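Local coordinates for ribosome-inactivating protein 3 (Zea mays, PDB 2PQG) that belongs to the ribosome-inactivating protein family of plants, folding as a single chain that joins a mixed beta sheet to a cluster of helices, at residues Val121-Leu135 against Asp172-Val184. Sequence-based numbering, arbitrary orientation.
Sequences VTMGRAEMTRAVNDL and DTKSKLVKLVVMV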
loop_
_atom_site.group_PDB
_atom_site.type_symbol
_atom_site.label_atom_id
_atom_site.label_comp_id
_atom_site.label_asym_id
_atom_site.label_seq_id
_atom_site.Cartn_x
_atom_site.Cartn_y
_atom_site.Cartn_z
ATOM N N VAL A 121 -7.481 3.756 8.965
ATOM C CA VAL A 121 -7.197 4.365 7.672
ATOM C C VAL A 121 -8.459 4.456 6.811
ATOM O O VAL A 121 -8.912 3.453 6.245
ATOM C CB VAL A 121 -6.112 3.563 6.924
ATOM C CG1 VAL A 121 -5.779 4.232 5.594
ATOM C CG2 VAL A 121 -4.867 3.452 7.794
ATOM N N THR A 122 -9.019 5.664 6.719
ATOM C CA THR A 122 -10.226 5.889 5.940
ATOM C C THR A 122 -9.907 5.908 4.450
ATOM O O THR A 122 -9.057 6.683 4.007
ATOM C CB THR A 122 -10.900 7.210 6.332
ATOM O OG1 THR A 122 -11.055 7.259 7.756
ATOM C CG2 THR A 122 -12.291 7.307 5.689
ATOM N N MET A 123 -10.591 5.048 3.692
ATOM C CA MET A 123 -10.380 4.946 2.255
ATOM C C MET A 123 -11.613 5.336 1.460
ATOM O O MET A 123 -12.672 5.607 2.033
ATOM C CB MET A 123 -9.911 3.522 1.901
ATOM C CG MET A 123 -8.680 3.086 2.685
ATOM S SD MET A 123 -8.357 1.320 2.514
ATOM C CE MET A 123 -9.452 0.638 3.761
ATOM N N GLY A 124 -11.468 5.345 0.140
ATOM C CA GLY A 124 -12.549 5.743 -0.739
ATOM C C GLY A 124 -11.960 6.514 -1.915
ATOM O O GLY A 124 -10.759 6.814 -1.952
ATOM N N ARG A 125 -12.792 6.816 -2.904
ATOM C CA ARG A 125 -12.340 7.530 -4.092
ATOM C C ARG A 125 -11.986 8.962 -3.711
ATOM O O ARG A 125 -10.921 9.464 -4.082
ATOM C CB ARG A 125 -13.433 7.515 -5.164
ATOM C CG ARG A 125 -13.029 8.149 -6.474
ATOM C CD ARG A 125 -14.242 8.345 -7.362
ATOM N NE ARG A 125 -14.846 7.080 -7.775
ATOM C CZ ARG A 125 -14.301 6.240 -8.651
ATOM N NH1 ARG A 125 -14.930 5.115 -8.962
ATOM N NH2 ARG A 125 -13.133 6.519 -9.221
ATOM N N ALA A 126 -12.869 9.611 -2.956
ATOM C CA ALA A 126 -12.610 10.985 -2.532
ATOM C C ALA A 126 -11.315 11.039 -1.721
ATOM O O ALA A 126 -10.530 11.982 -1.845
ATOM C CB ALA A 126 -13.776 11.514 -1.704
ATOM N N GLU A 127 -11.108 10.018 -0.891
ATOM C CA GLU A 127 -9.914 9.906 -0.058
ATOM C C GLU A 127 -8.675 9.735 -0.928
ATOM O O GLU A 127 -7.606 10.246 -0.601
ATOM C CB GLU A 127 -10.031 8.701 0.881
ATOM C CG GLU A 127 -11.146 8.778 1.919
ATOM C CD GLU A 127 -10.828 9.733 3.058
ATOM O OE1 GLU A 127 -9.643 10.119 3.214
ATOM O OE2 GLU A 127 -11.772 10.084 3.808
ATOM N N MET A 128 -8.814 9.005 -2.033
ATOM C CA MET A 128 -7.694 8.792 -2.945
ATOM C C MET A 128 -7.428 10.047 -3.792
ATOM O O MET A 128 -6.284 10.329 -4.161
ATOM C CB MET A 128 -7.970 7.599 -3.862
ATOM C CG MET A 128 -6.780 7.215 -4.724
ATOM S SD MET A 128 -7.120 5.825 -5.838
ATOM C CE MET A 128 -6.991 4.425 -4.750
ATOM N N THR A 129 -8.489 10.790 -4.105
ATOM C CA THR A 129 -8.364 12.024 -4.885
ATOM C C THR A 129 -7.543 13.065 -4.109
ATOM O O THR A 129 -6.625 13.668 -4.657
ATOM C CB THR A 129 -9.759 12.621 -5.225
ATOM O OG1 THR A 129 -10.478 11.697 -6.050
ATOM C CG2 THR A 129 -9.619 13.951 -5.973
ATOM N N ARG A 130 -7.866 13.252 -2.830
ATOM C CA ARG A 130 -7.160 14.208 -1.988
ATOM C C ARG A 130 -5.711 13.801 -1.706
ATOM O O ARG A 130 -4.820 14.652 -1.615
ATOM C CB ARG A 130 -7.911 14.405 -0.669
ATOM C CG ARG A 130 -9.254 15.091 -0.821
ATOM C CD ARG A 130 -9.742 15.656 0.499
ATOM N NE ARG A 130 -10.192 14.621 1.424
ATOM C CZ ARG A 130 -11.331 13.947 1.298
ATOM N NH1 ARG A 130 -12.143 14.201 0.279
ATOM N NH2 ARG A 130 -11.664 13.025 2.194
ATOM N N ALA A 131 -5.480 12.502 -1.562
ATOM C CA ALA A 131 -4.140 11.989 -1.307
ATOM C C ALA A 131 -3.212 12.274 -2.484
ATOM O O ALA A 131 -2.080 12.725 -2.297
ATOM C CB ALA A 131 -4.201 10.496 -1.041
ATOM N N VAL A 132 -3.690 12.008 -3.697
ATOM C CA VAL A 132 -2.892 12.255 -4.890
ATOM C C VAL A 132 -2.655 13.755 -5.071
ATOM O O VAL A 132 -1.522 14.189 -5.287
ATOM C CB VAL A 132 -3.574 11.681 -6.162
ATOM C CG1 VAL A 132 -2.812 12.113 -7.417
ATOM C CG2 VAL A 132 -3.613 10.161 -6.086
ATOM N N ASN A 133 -3.713 14.549 -4.962
ATOM C CA ASN A 133 -3.573 15.987 -5.131
ATOM C C ASN A 133 -2.615 16.569 -4.104
ATOM O O ASN A 133 -1.858 17.491 -4.404
ATOM C CB ASN A 133 -4.947 16.661 -5.051
ATOM C CG ASN A 133 -5.786 16.412 -6.296
ATOM O OD1 ASN A 133 -7.012 16.531 -6.269
ATOM N ND2 ASN A 133 -5.122 16.071 -7.403
ATOM N N ASP A 134 -2.640 16.007 -2.903
ATOM C CA ASP A 134 -1.779 16.450 -1.813
ATOM C C ASP A 134 -0.326 16.066 -2.087
ATOM O O ASP A 134 0.564 16.917 -2.049
ATOM C CB ASP A 134 -2.227 15.798 -0.504
ATOM C CG ASP A 134 -1.799 16.581 0.721
ATOM O OD1 ASP A 134 -0.643 17.047 0.771
ATOM O OD2 ASP A 134 -2.627 16.721 1.644
ATOM N N LEU A 135 -0.095 14.781 -2.356
ATOM C CA LEU A 135 1.252 14.277 -2.618
ATOM C C LEU A 135 1.869 14.815 -3.911
ATOM O O LEU A 135 3.096 14.858 -4.055
ATOM C CB LEU A 135 1.246 12.741 -2.627
ATOM C CG LEU A 135 0.940 12.111 -1.264
ATOM C CD1 LEU A 135 0.814 10.603 -1.415
ATOM C CD2 LEU A 135 2.042 12.477 -0.256
ATOM N N ASP A 172 0.948 14.850 7.583
ATOM C CA ASP A 172 0.021 14.880 6.455
ATOM C C ASP A 172 0.419 13.904 5.352
ATOM O O ASP A 172 -0.422 13.166 4.838
ATOM C CB ASP A 172 -0.077 16.298 5.885
ATOM C CG ASP A 172 -1.039 16.391 4.722
ATOM O OD1 ASP A 172 -2.231 16.048 4.899
ATOM O OD2 ASP A 172 -0.596 16.808 3.629
ATOM N N THR A 173 1.698 13.906 4.992
ATOM C CA THR A 173 2.201 13.005 3.972
ATOM C C THR A 173 2.056 11.551 4.443
ATOM O O THR A 173 1.557 10.704 3.706
ATOM C CB THR A 173 3.682 13.296 3.660
ATOM O OG1 THR A 173 3.798 14.588 3.057
ATOM C CG2 THR A 173 4.247 12.261 2.714
ATOM N N LYS A 174 2.487 11.251 5.663
ATOM C CA LYS A 174 2.359 9.884 6.160
ATOM C C LYS A 174 0.918 9.411 6.060
ATOM O O LYS A 174 0.649 8.243 5.792
ATOM C CB LYS A 174 2.790 9.785 7.622
ATOM C CG LYS A 174 4.252 10.011 7.859
ATOM C CD LYS A 174 4.588 9.657 9.285
ATOM C CE LYS A 174 5.911 10.244 9.689
ATOM N NZ LYS A 174 5.986 10.320 11.167
ATOM N N SER A 175 -0.006 10.335 6.287
ATOM C CA SER A 175 -1.426 10.039 6.260
ATOM C C SER A 175 -1.925 9.704 4.864
ATOM O O SER A 175 -2.636 8.721 4.679
ATOM C CB SER A 175 -2.198 11.228 6.824
ATOM O OG SER A 175 -3.588 11.024 6.711
ATOM N N LYS A 176 -1.552 10.528 3.890
ATOM C CA LYS A 176 -1.957 10.321 2.504
ATOM C C LYS A 176 -1.290 9.066 1.930
ATOM O O LYS A 176 -1.898 8.316 1.153
ATOM C CB LYS A 176 -1.587 11.550 1.680
ATOM C CG LYS A 176 -2.320 12.819 2.146
ATOM C CD LYS A 176 -3.827 12.630 1.999
ATOM C CE LYS A 176 -4.637 13.850 2.409
ATOM N NZ LYS A 176 -4.864 13.886 3.870
ATOM N N LEU A 177 -0.047 8.824 2.332
ATOM C CA LEU A 177 0.676 7.658 1.850
ATOM C C LEU A 177 0.103 6.336 2.337
ATOM O O LEU A 177 0.012 5.387 1.563
ATOM C CB LEU A 177 2.159 7.754 2.222
ATOM C CG LEU A 177 2.992 8.618 1.264
ATOM C CD1 LEU A 177 4.436 8.679 1.719
ATOM C CD2 LEU A 177 2.901 8.037 -0.147
ATOM N N VAL A 178 -0.301 6.268 3.604
ATOM C CA VAL A 178 -0.850 5.020 4.133
ATOM C C VAL A 178 -2.270 4.734 3.632
ATOM O O VAL A 178 -2.807 3.658 3.866
ATOM C CB VAL A 178 -0.823 5.001 5.686
ATOM C CG1 VAL A 178 -1.932 5.875 6.237
ATOM C CG2 VAL A 178 -0.912 3.563 6.191
ATOM N N LYS A 179 -2.880 5.691 2.945
ATOM C CA LYS A 179 -4.214 5.469 2.406
ATOM C C LYS A 179 -4.046 4.754 1.067
ATOM O O LYS A 179 -4.854 3.887 0.701
ATOM C CB LYS A 179 -4.941 6.795 2.188
ATOM C CG LYS A 179 -5.320 7.519 3.459
ATOM C CD LYS A 179 -6.024 8.823 3.144
ATOM C CE LYS A 179 -6.545 9.480 4.407
ATOM N NZ LYS A 179 -7.392 8.540 5.181
ATOM N N LEU A 180 -2.985 5.117 0.344
ATOM C CA LEU A 180 -2.699 4.518 -0.959
ATOM C C LEU A 180 -2.050 3.150 -0.796
ATOM O O LEU A 180 -2.249 2.261 -1.621
ATOM C CB LEU A 180 -1.784 5.433 -1.779
ATOM C CG LEU A 180 -2.318 6.843 -2.052
ATOM C CD1 LEU A 180 -1.265 7.639 -2.817
ATOM C CD2 LEU A 180 -3.632 6.777 -2.832
ATOM N N VAL A 181 -1.275 2.991 0.273
ATOM C CA VAL A 181 -0.614 1.726 0.547
ATOM C C VAL A 181 -1.674 0.655 0.768
ATOM O O VAL A 181 -1.563 -0.443 0.234
ATOM C CB VAL A 181 0.304 1.820 1.795
ATOM C CG1 VAL A 181 0.860 0.441 2.143
ATOM C CG2 VAL A 181 1.454 2.780 1.522
ATOM N N VAL A 182 -2.717 0.980 1.526
ATOM C CA VAL A 182 -3.773 0.008 1.786
ATOM C C VAL A 182 -4.704 -0.201 0.590
ATOM O O VAL A 182 -5.022 -1.339 0.255
ATOM C CB VAL A 182 -4.617 0.403 3.028
ATOM C CG1 VAL A 182 -5.690 -0.632 3.275
ATOM C CG2 VAL A 182 -3.729 0.511 4.250
ATOM N N MET A 183 -5.134 0.886 -0.052
ATOM C CA MET A 183 -6.025 0.790 -1.219
ATOM C C MET A 183 -5.359 0.140 -2.432
ATOM O O MET A 183 -5.992 -0.640 -3.148
ATOM C CB MET A 183 -6.541 2.173 -1.639
ATOM C CG MET A 183 -7.586 2.783 -0.716
ATOM S SD MET A 183 -8.256 4.346 -1.335
ATOM C CE MET A 183 -7.024 5.557 -0.745
ATOM N N VAL A 184 -4.093 0.465 -2.685
ATOM C CA VAL A 184 -3.404 -0.112 -3.833
ATOM C C VAL A 184 -2.597 -1.389 -3.536
ATOM O O VAL A 184 -2.987 -2.476 -3.965
ATOM C CB VAL A 184 -2.498 0.933 -4.504
ATOM C CG1 VAL A 184 -1.840 0.341 -5.725
ATOM C CG2 VAL A 184 -3.328 2.152 -4.899
HETATM O O HOH W 1 -8.190 8.264 8.542
#
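Two helices of the ribosome-inactivating protein fold, 125-135 and 172-184 (part of the longer helix 171-189), pack at a crossing angle of -130°, their axes 9.1 Å apart at closest approach, and Ala131 meets Lys176 at the heart of the crossing. The small methyl of Ala131 lets the helices close in. A bend at chi2 (-61°) folds Lys176 so that its CD lies 3.4 Å from Ala131 CA, a knob among Arg130, Ala131, Asp134 and Leu135, while NZ forms a salt bridge with Asp172 OD1. In return Leu135 is a knob among Thr173, Lys176, Leu177 and Leu180, its CD1 reaching Leu177 CD2 at 3.5 Å. Flexible thioethers fill the other end. Met128 and Met183 run alongside each other head to tail, Met128 CE 3.6 Å from Met183 SD. Gly124, the N-cap residue, points its N-H straight at that sulfur in a weak bond; its backbone angles would press a CB against Met123 O. Lys179 stretches out until chi4 (-54°) turns NZ to Thr122 O, 2.8 Å away, where it meets a lone pair in the carbonyl plane. Lys179 NZ also makes a longer salt bridge to Glu127 OE1 (3.4 Å), and Arg130 NH2 pairs with the other oxygen, Glu127 OE2. Leu180 and Val132 touch Ile63 of strand 62-68, so the pair belongs to the helical core that backs the sheet in this family.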